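Local coordinates for putative sortase (Streptococcus pneumoniae, PDB 2W1K), which probably catalyses, as a pilus-building class C sortase, the transpeptidation that covalently joins pilin subunits into the pilus fibre of the pneumococcus, at residues Q38-P44 and V94-P98; L128-A133 and Y145-D149. All blocks are in the same frame, centred on the assembly; numbering follows the deposited sequence.

Contact 1: residues Q38-P44 and V94-P98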
ATOM      1  N   GLN A  38      -8.273  -2.233 -18.188  1.00 64.57           N
ATOM      2  CA  GLN A  38      -8.149  -3.571 -17.498  1.00 66.07           C
ATOM      3  C   GLN A  38      -9.458  -4.126 -16.886  1.00 66.65           C
ATOM      4  O   GLN A  38     -10.518  -3.450 -16.940  1.00 67.46           O
ATOM      5  CB  GLN A  38      -7.075  -3.549 -16.394  1.00 66.61           C
ATOM      6  CG  GLN A  38      -5.624  -3.638 -16.911  1.00 67.47           C
ATOM      7  CD  GLN A  38      -4.601  -3.701 -15.734  1.00 67.48           C
ATOM      8  OE1 GLN A  38      -3.690  -2.857 -15.635  1.00 64.48           O
ATOM      9  NE2 GLN A  38      -4.794  -4.671 -14.819  1.00 65.15           N
ATOM     10  N   ASN A  39      -9.397  -5.338 -16.309  1.00 66.40           N
ATOM     11  CA  ASN A  39     -10.584  -5.878 -15.599  1.00 66.55           C
ATOM     12  C   ASN A  39     -10.440  -6.720 -14.304  1.00 65.27           C
ATOM     13  O   ASN A  39     -10.665  -6.222 -13.177  1.00 65.53           O
ATOM     14  CB  ASN A  39     -11.634  -6.479 -16.553  1.00 67.22           C
ATOM     15  CG  ASN A  39     -12.925  -5.660 -16.545  1.00 70.23           C
ATOM     16  OD1 ASN A  39     -13.532  -5.453 -15.474  1.00 72.13           O
ATOM     17  ND2 ASN A  39     -13.332  -5.155 -17.723  1.00 71.44           N
ATOM     18  N   ARG A  40     -10.079  -7.990 -14.475  1.00 62.95           N
ATOM     19  CA  ARG A  40      -9.807  -8.861 -13.344  1.00 60.01           C
ATOM     20  C   ARG A  40      -8.562  -8.410 -12.515  1.00 57.24           C
ATOM     21  O   ARG A  40      -7.418  -8.209 -13.002  1.00 57.02           O
ATOM     22  CB  ARG A  40      -9.752 -10.339 -13.780  1.00 60.52           C
ATOM     23  CG  ARG A  40     -11.156 -10.967 -14.021  1.00 64.17           C
ATOM     24  CD  ARG A  40     -11.112 -12.501 -14.148  1.00 69.89           C
ATOM     25  NE  ARG A  40     -10.824 -13.095 -12.846  1.00 74.73           N
ATOM     26  CZ  ARG A  40      -9.658 -13.639 -12.489  1.00 77.39           C
ATOM     27  NH1 ARG A  40      -9.518 -14.113 -11.254  1.00 78.71           N
ATOM     28  NH2 ARG A  40      -8.641 -13.721 -13.353  1.00 76.66           N
ATOM     29  N   ILE A  41      -8.856  -8.158 -11.254  1.00 52.81           N
ATOM     30  CA  ILE A  41      -7.845  -7.997 -10.261  1.00 46.71           C
ATOM     31  C   ILE A  41      -7.439  -9.449  -9.961  1.00 45.04           C
ATOM     32  O   ILE A  41      -8.283 -10.263  -9.933  1.00 45.67           O
ATOM     33  CB  ILE A  41      -8.477  -7.280  -9.064  1.00 44.92           C
ATOM     34  CG1 ILE A  41      -8.682  -5.819  -9.466  1.00 38.56           C
ATOM     35  CG2 ILE A  41      -7.637  -7.517  -7.801  1.00 42.21           C
ATOM     36  CD1 ILE A  41      -9.757  -5.129  -8.793  1.00 35.84           C
ATOM     37  N   VAL A  42      -6.179  -9.783  -9.764  1.00 42.09           N
ATOM     38  CA  VAL A  42      -5.829 -11.187  -9.471  1.00 40.34           C
ATOM     39  C   VAL A  42      -5.693 -11.327  -7.952  1.00 39.67           C
ATOM     40  O   VAL A  42      -5.241 -10.384  -7.292  1.00 38.46           O
ATOM     41  CB  VAL A  42      -4.529 -11.608 -10.250  1.00 40.00           C
ATOM     42  CG1 VAL A  42      -3.869 -12.803  -9.679  1.00 37.77           C
ATOM     43  CG2 VAL A  42      -4.862 -11.810 -11.729  1.00 41.47           C
ATOM     44  N   ASP A  43      -6.079 -12.477  -7.377  1.00 38.01           N
ATOM     45  CA  ASP A  43      -5.731 -12.708  -5.986  1.00 36.30           C
ATOM     46  C   ASP A  43      -4.240 -12.664  -5.728  1.00 35.23           C
ATOM     47  O   ASP A  43      -3.515 -13.405  -6.336  1.00 35.63           O
ATOM     48  CB  ASP A  43      -6.244 -14.018  -5.432  1.00 35.84           C
ATOM     49  CG  ASP A  43      -6.028 -14.091  -3.916  1.00 36.83           C
ATOM     50  OD1 ASP A  43      -6.567 -13.194  -3.218  1.00 36.62           O
ATOM     51  OD2 ASP A  43      -5.340 -14.994  -3.430  1.00 35.66           O
ATOM     52  N   PRO A  44      -3.787 -11.772  -4.820  1.00 35.80           N
ATOM     53  CA  PRO A  44      -2.369 -11.612  -4.487  1.00 35.25           C
ATOM     54  C   PRO A  44      -1.750 -12.816  -3.770  1.00 36.20           C
ATOM     55  O   PRO A  44      -0.547 -12.972  -3.769  1.00 35.77           O
ATOM     56  CB  PRO A  44      -2.357 -10.390  -3.579  1.00 35.33           C
ATOM     57  CG  PRO A  44      -3.723 -10.356  -3.017  1.00 36.90           C
ATOM     58  CD  PRO A  44      -4.628 -10.796  -4.090  1.00 34.47           C
ATOM     59  N   VAL A  94      -1.393  -4.146  -5.270  1.00 25.46           N
ATOM     60  CA  VAL A  94      -2.169  -5.102  -6.108  1.00 26.55           C
ATOM     61  C   VAL A  94      -2.521  -4.528  -7.483  1.00 27.69           C
ATOM     62  O   VAL A  94      -3.307  -3.596  -7.621  1.00 28.38           O
ATOM     63  CB  VAL A  94      -3.414  -5.588  -5.327  1.00 27.27           C
ATOM     64  CG1 VAL A  94      -4.287  -6.574  -6.186  1.00 26.25           C
ATOM     65  CG2 VAL A  94      -2.867  -6.390  -4.026  1.00 23.54           C
ATOM     66  N   ASP A  95      -1.860  -5.053  -8.508  1.00 28.88           N
ATOM     67  CA  ASP A  95      -2.112  -4.637  -9.876  1.00 28.36           C
ATOM     68  C   ASP A  95      -3.604  -4.699 -10.193  1.00 28.78           C
ATOM     69  O   ASP A  95      -4.291  -5.709  -9.877  1.00 30.97           O
ATOM     70  CB  ASP A  95      -1.336  -5.528 -10.819  1.00 27.52           C
ATOM     71  CG  ASP A  95      -1.461  -5.069 -12.315  1.00 31.71           C
ATOM     72  OD1 ASP A  95      -1.133  -3.920 -12.671  1.00 32.33           O
ATOM     73  OD2 ASP A  95      -1.936  -5.846 -13.154  1.00 32.77           O
ATOM     74  N   GLY A  96      -4.100  -3.648 -10.856  1.00 28.26           N
ATOM     75  CA  GLY A  96      -5.425  -3.607 -11.360  1.00 26.68           C
ATOM     76  C   GLY A  96      -6.220  -2.749 -10.334  1.00 27.81           C
ATOM     77  O   GLY A  96      -7.415  -2.485 -10.502  1.00 27.31           O
ATOM     78  N   THR A  97      -5.582  -2.362  -9.244  1.00 28.12           N
ATOM     79  CA  THR A  97      -6.179  -1.300  -8.353  1.00 28.23           C
ATOM     80  C   THR A  97      -5.305  -0.033  -8.505  1.00 28.85           C
ATOM     81  O   THR A  97      -4.094  -0.115  -8.777  1.00 31.05           O
ATOM     82  CB  THR A  97      -6.289  -1.705  -6.882  1.00 27.29           C
ATOM     83  OG1 THR A  97      -4.973  -1.739  -6.289  1.00 27.64           O
ATOM     84  CG2 THR A  97      -7.005  -3.126  -6.811  1.00 27.31           C
ATOM     85  N   PRO A  98      -5.929   1.144  -8.348  1.00 28.49           N
ATOM     86  CA  PRO A  98      -5.160   2.354  -8.492  1.00 27.52           C
ATOM     87  C   PRO A  98      -3.984   2.446  -7.520  1.00 28.28           C
ATOM     88  O   PRO A  98      -4.000   1.938  -6.371  1.00 29.56           O
ATOM     89  CB  PRO A  98      -6.229   3.486  -8.317  1.00 27.20           C
ATOM     90  CG  PRO A  98      -7.295   2.806  -7.344  1.00 29.22           C
ATOM     91  CD  PRO A  98      -7.356   1.387  -8.007  1.00 28.23           C
TER
HETATM   92  O   HOH W   1      -1.100  -3.188 -15.408  1.00 57.63           O
HETATM   93  O   HOH W   2      -8.757  -3.385 -13.062  1.00 51.13           O
HETATM   94  O   HOH W   3      -3.819  -8.290  -9.706  1.00 45.93           O
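A loop-to-loop contact, bridged by water and packed around Ile41, lays the 38-44 loop over the turn that follows strand 91-93. The sequence Asp43-Pro44-Phe45 matches the Asp-Pro-aromatic motif of the lid that covers the active site in pilus class C sortases, so this is probably the lid seated against the sortase barrel. Consistent with that, Asp43 forms a salt bridge with Arg184. The receiving surface is a type II turn from Val94 to Thr97, fixed by Val94 O, which accepts from Thr97 N (3.1 Å) and Thr97 OG1 (2.8 Å). Gly96 occupies its third position with a positive phi that suits glycine; a CB there would be jammed against the carbonyl of Asp95 and would come tight against Ile41 CG1. Ile41 lies across the turn: its CG2 meets Val94 CG1 at 3.8 Å and its CD1 meets Thr97 CG2 at 3.9 Å, while Pro44 CB packs on Val94 CG2 at 4.1 Å. No direct hydrogen bond crosses the interface, and solvent makes the polar links instead. Asp95 OD1, which also pairs with the hydroxyl of Tyr31, takes a bond of 2.8 Å from water 1, which donates its other hydrogen to Gln38 OE1 at 2.6 Å. Nearer Val42, water 3 accepts from Val42 N at 2.8 Å and donates to Asp95 O at 2.6 Å.

Contact 2: residues L128-A133 and Y145-D149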
ATOM      1  N   LEU A 128      -6.471  -3.709  14.539  1.00 36.68           N
ATOM      2  CA  LEU A 128      -6.727  -2.349  14.206  1.00 36.79           C
ATOM      3  C   LEU A 128      -8.134  -1.990  14.621  1.00 37.74           C
ATOM      4  O   LEU A 128      -9.060  -2.814  14.405  1.00 38.65           O
ATOM      5  CB  LEU A 128      -6.571  -2.144  12.694  1.00 35.22           C
ATOM      6  CG  LEU A 128      -5.117  -2.107  12.225  1.00 36.36           C
ATOM      7  CD1 LEU A 128      -5.040  -2.299  10.676  1.00 33.91           C
ATOM      8  CD2 LEU A 128      -4.502  -0.800  12.738  1.00 32.35           C
ATOM      9  N   LYS A 129      -8.284  -0.779  15.200  1.00 37.33           N
ATOM     10  CA  LYS A 129      -9.580  -0.276  15.701  1.00 38.08           C
ATOM     11  C   LYS A 129      -9.850   0.937  14.850  1.00 36.84           C
ATOM     12  O   LYS A 129      -8.888   1.525  14.356  1.00 35.61           O
ATOM     13  CB  LYS A 129      -9.445   0.218  17.132  1.00 38.30           C
ATOM     14  CG  LYS A 129      -9.003  -0.825  18.185  1.00 45.46           C
ATOM     15  CD  LYS A 129     -10.179  -1.719  18.737  1.00 52.11           C
ATOM     16  CE  LYS A 129      -9.638  -3.026  19.481  1.00 56.95           C
ATOM     17  NZ  LYS A 129     -10.511  -3.627  20.591  1.00 61.26           N
ATOM     18  N   VAL A 130     -11.135   1.324  14.722  1.00 36.96           N
ATOM     19  CA  VAL A 130     -11.564   2.405  13.863  1.00 36.62           C
ATOM     20  C   VAL A 130     -10.806   3.675  14.342  1.00 37.12           C
ATOM     21  O   VAL A 130     -10.705   3.904  15.535  1.00 38.73           O
ATOM     22  CB  VAL A 130     -13.053   2.626  14.059  1.00 36.67           C
ATOM     23  CG1 VAL A 130     -13.537   3.924  13.411  1.00 34.43           C
ATOM     24  CG2 VAL A 130     -13.883   1.373  13.614  1.00 39.48           C
ATOM     25  N   GLY A 131     -10.234   4.469  13.448  1.00 36.92           N
ATOM     26  CA  GLY A 131      -9.481   5.681  13.860  1.00 36.76           C
ATOM     27  C   GLY A 131      -7.958   5.461  13.839  1.00 37.57           C
ATOM     28  O   GLY A 131      -7.183   6.408  13.726  1.00 38.94           O
ATOM     29  N   ASP A 132      -7.487   4.226  13.899  1.00 35.60           N
ATOM     30  CA  ASP A 132      -6.081   4.069  13.970  1.00 35.64           C
ATOM     31  C   ASP A 132      -5.480   4.641  12.703  1.00 34.88           C
ATOM     32  O   ASP A 132      -6.073   4.573  11.596  1.00 35.47           O
ATOM     33  CB  ASP A 132      -5.722   2.581  14.122  1.00 36.29           C
ATOM     34  CG  ASP A 132      -5.949   2.064  15.548  1.00 38.31           C
ATOM     35  OD1 ASP A 132      -6.242   2.900  16.453  1.00 39.75           O
ATOM     36  OD2 ASP A 132      -5.742   0.848  15.760  1.00 33.45           O
ATOM     37  N   ALA A 133      -4.259   5.160  12.845  1.00 33.05           N
ATOM     38  CA  ALA A 133      -3.622   5.934  11.769  1.00 31.59           C
ATOM     39  C   ALA A 133      -2.726   5.020  10.908  1.00 32.57           C
ATOM     40  O   ALA A 133      -2.212   4.007  11.409  1.00 33.34           O
ATOM     41  CB  ALA A 133      -2.811   7.081  12.407  1.00 28.36           C
ATOM     42  N   TYR A 145      -3.993   8.404   6.630  1.00 27.17           N
ATOM     43  CA  TYR A 145      -5.331   7.731   6.554  1.00 27.77           C
ATOM     44  C   TYR A 145      -5.807   7.281   7.936  1.00 28.17           C
ATOM     45  O   TYR A 145      -5.065   7.185   8.863  1.00 28.52           O
ATOM     46  CB  TYR A 145      -5.176   6.419   5.714  1.00 27.84           C
ATOM     47  CG  TYR A 145      -4.835   6.597   4.230  1.00 30.26           C
ATOM     48  CD1 TYR A 145      -3.536   6.903   3.792  1.00 30.10           C
ATOM     49  CD2 TYR A 145      -5.803   6.415   3.273  1.00 26.54           C
ATOM     50  CE1 TYR A 145      -3.267   7.019   2.427  1.00 25.85           C
ATOM     51  CE2 TYR A 145      -5.540   6.516   1.921  1.00 27.48           C
ATOM     52  CZ  TYR A 145      -4.268   6.804   1.483  1.00 30.48           C
ATOM     53  OH  TYR A 145      -4.057   6.855   0.060  1.00 25.98           O
ATOM     54  N   GLN A 146      -7.064   6.930   8.060  1.00 28.97           N
ATOM     55  CA  GLN A 146      -7.509   6.438   9.264  1.00 29.44           C
ATOM     56  C   GLN A 146      -8.430   5.210   9.032  1.00 28.58           C
ATOM     57  O   GLN A 146      -9.253   5.166   8.091  1.00 26.92           O
ATOM     58  CB  GLN A 146      -8.167   7.551  10.077  1.00 30.44           C
ATOM     59  CG  GLN A 146      -9.441   7.972   9.504  1.00 38.76           C
ATOM     60  CD  GLN A 146     -10.214   8.879  10.464  1.00 47.30           C
ATOM     61  OE1 GLN A 146      -9.721   9.264  11.568  1.00 46.68           O
ATOM     62  NE2 GLN A 146     -11.415   9.224  10.048  1.00 46.36           N
ATOM     63  N   MET A 147      -8.244   4.216   9.897  1.00 26.96           N
ATOM     64  CA  MET A 147      -9.050   2.981   9.816  1.00 26.76           C
ATOM     65  C   MET A 147     -10.538   3.223   9.946  1.00 27.57           C
ATOM     66  O   MET A 147     -11.019   3.873  10.939  1.00 26.63           O
ATOM     67  CB  MET A 147      -8.534   1.976  10.794  1.00 27.56           C
ATOM     68  CG  MET A 147      -8.941   0.499  10.446  1.00 30.16           C
ATOM     69  SD  MET A 147     -10.553   0.208  11.127  1.00 33.21           S
ATOM     70  CE  MET A 147     -10.534  -1.567  11.448  1.00 28.25           C
ATOM     71  N   MET A 148     -11.250   2.762   8.918  1.00 27.76           N
ATOM     72  CA  MET A 148     -12.683   2.913   8.819  0.50 28.96           C
ATOM     73  C   MET A 148     -13.453   1.626   9.163  1.00 31.39           C
ATOM     74  O   MET A 148     -14.393   1.666   9.989  1.00 30.64           O
ATOM     75  CB  MET A 148     -13.110   3.339   7.419  0.50 28.19           C
ATOM     76  CG  MET A 148     -12.614   4.681   6.968  0.50 26.97           C
ATOM     77  SD  MET A 148     -13.408   6.070   7.814  0.50 33.72           S
ATOM     78  CE  MET A 148     -12.321   6.338   9.234  0.50 26.17           C
ATOM     79  N   ASP A 149     -13.102   0.486   8.542  1.00 31.44           N
ATOM     80  CA  ASP A 149     -13.899  -0.733   8.751  1.00 33.56           C
ATOM     81  C   ASP A 149     -13.118  -1.923   8.152  1.00 34.19           C
ATOM     82  O   ASP A 149     -11.997  -1.725   7.623  1.00 34.34           O
ATOM     83  CB  ASP A 149     -15.346  -0.602   8.164  1.00 33.17           C
ATOM     84  CG  ASP A 149     -15.354  -0.505   6.632  1.00 40.27           C
ATOM     85  OD1 ASP A 149     -14.360  -0.861   5.968  1.00 43.21           O
ATOM     86  OD2 ASP A 149     -16.349  -0.024   6.054  1.00 49.63           O
TER
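Met147 shows how one kinked methionine side chain can line the residues that lead into a turn. With chi1 and chi3 near t and chi2 at m, it runs beneath Leu128, Lys129 and Val130: its CB lies 3.6 Å from Lys129 O, its SD 4.3 Å from Val130 CG2 and its CE 4.2 Å from Leu128 CB. Leu128 also packs on Val187 and Phe189, so the methionine tip sits beside a wider apolar cluster. Main-chain bonds hold it there, as Gly131 N donates to Met147 O (2.7 Å) and Met147 N to Asp132 O (2.8 Å). Just beyond these bonds the chain enters strand 133-137, which pairs antiparallel with strand 141-153 as a hairpin at one end of the strand order of the eight-stranded sortase barrel; Ala133 and Gln146 form a non-hydrogen-bonded pair. The last four residues before the strand, Lys129 to Asp132, form a type II turn, with Gly131 at the positive-phi position. Asp132, in the m rotamer, folds back so that its OD2 accepts from Lys129 N at 3.1 Å. Along the strand, Tyr145 (chi1 m) carries its ring away from the loop, and its hydroxyl pairs with Arg191. Met148 and Asp149 form a classic bulge opposite Asn188, and Met148 O lies 3.7 Å from Val130 CG2.

From the N terminus, the chain leaves helix 18-34 and enters the 38-44 loop. Contact 1 then closes a loop of 49 intervening residues, which holds strands 65-69, 74-80 and 91-93 and helix 84-89. Only after strand 106-111 does contact 2 begin, closing a much shorter loop of 11 residues around the tip of a hairpin. The two therefore follow in series, neither nesting nor crossing, with centres 24 Å apart and nearest atoms about 8 Å apart. Contact 1 ties the N-terminal region to the barrel, whereas contact 2 joins the loop leading into strand 133-137 to strand 141-153, its neighbour in the barrel. Strand 183-196 is common to both surroundings, meeting Asp43 through Arg184 and pairing with strand 141-153.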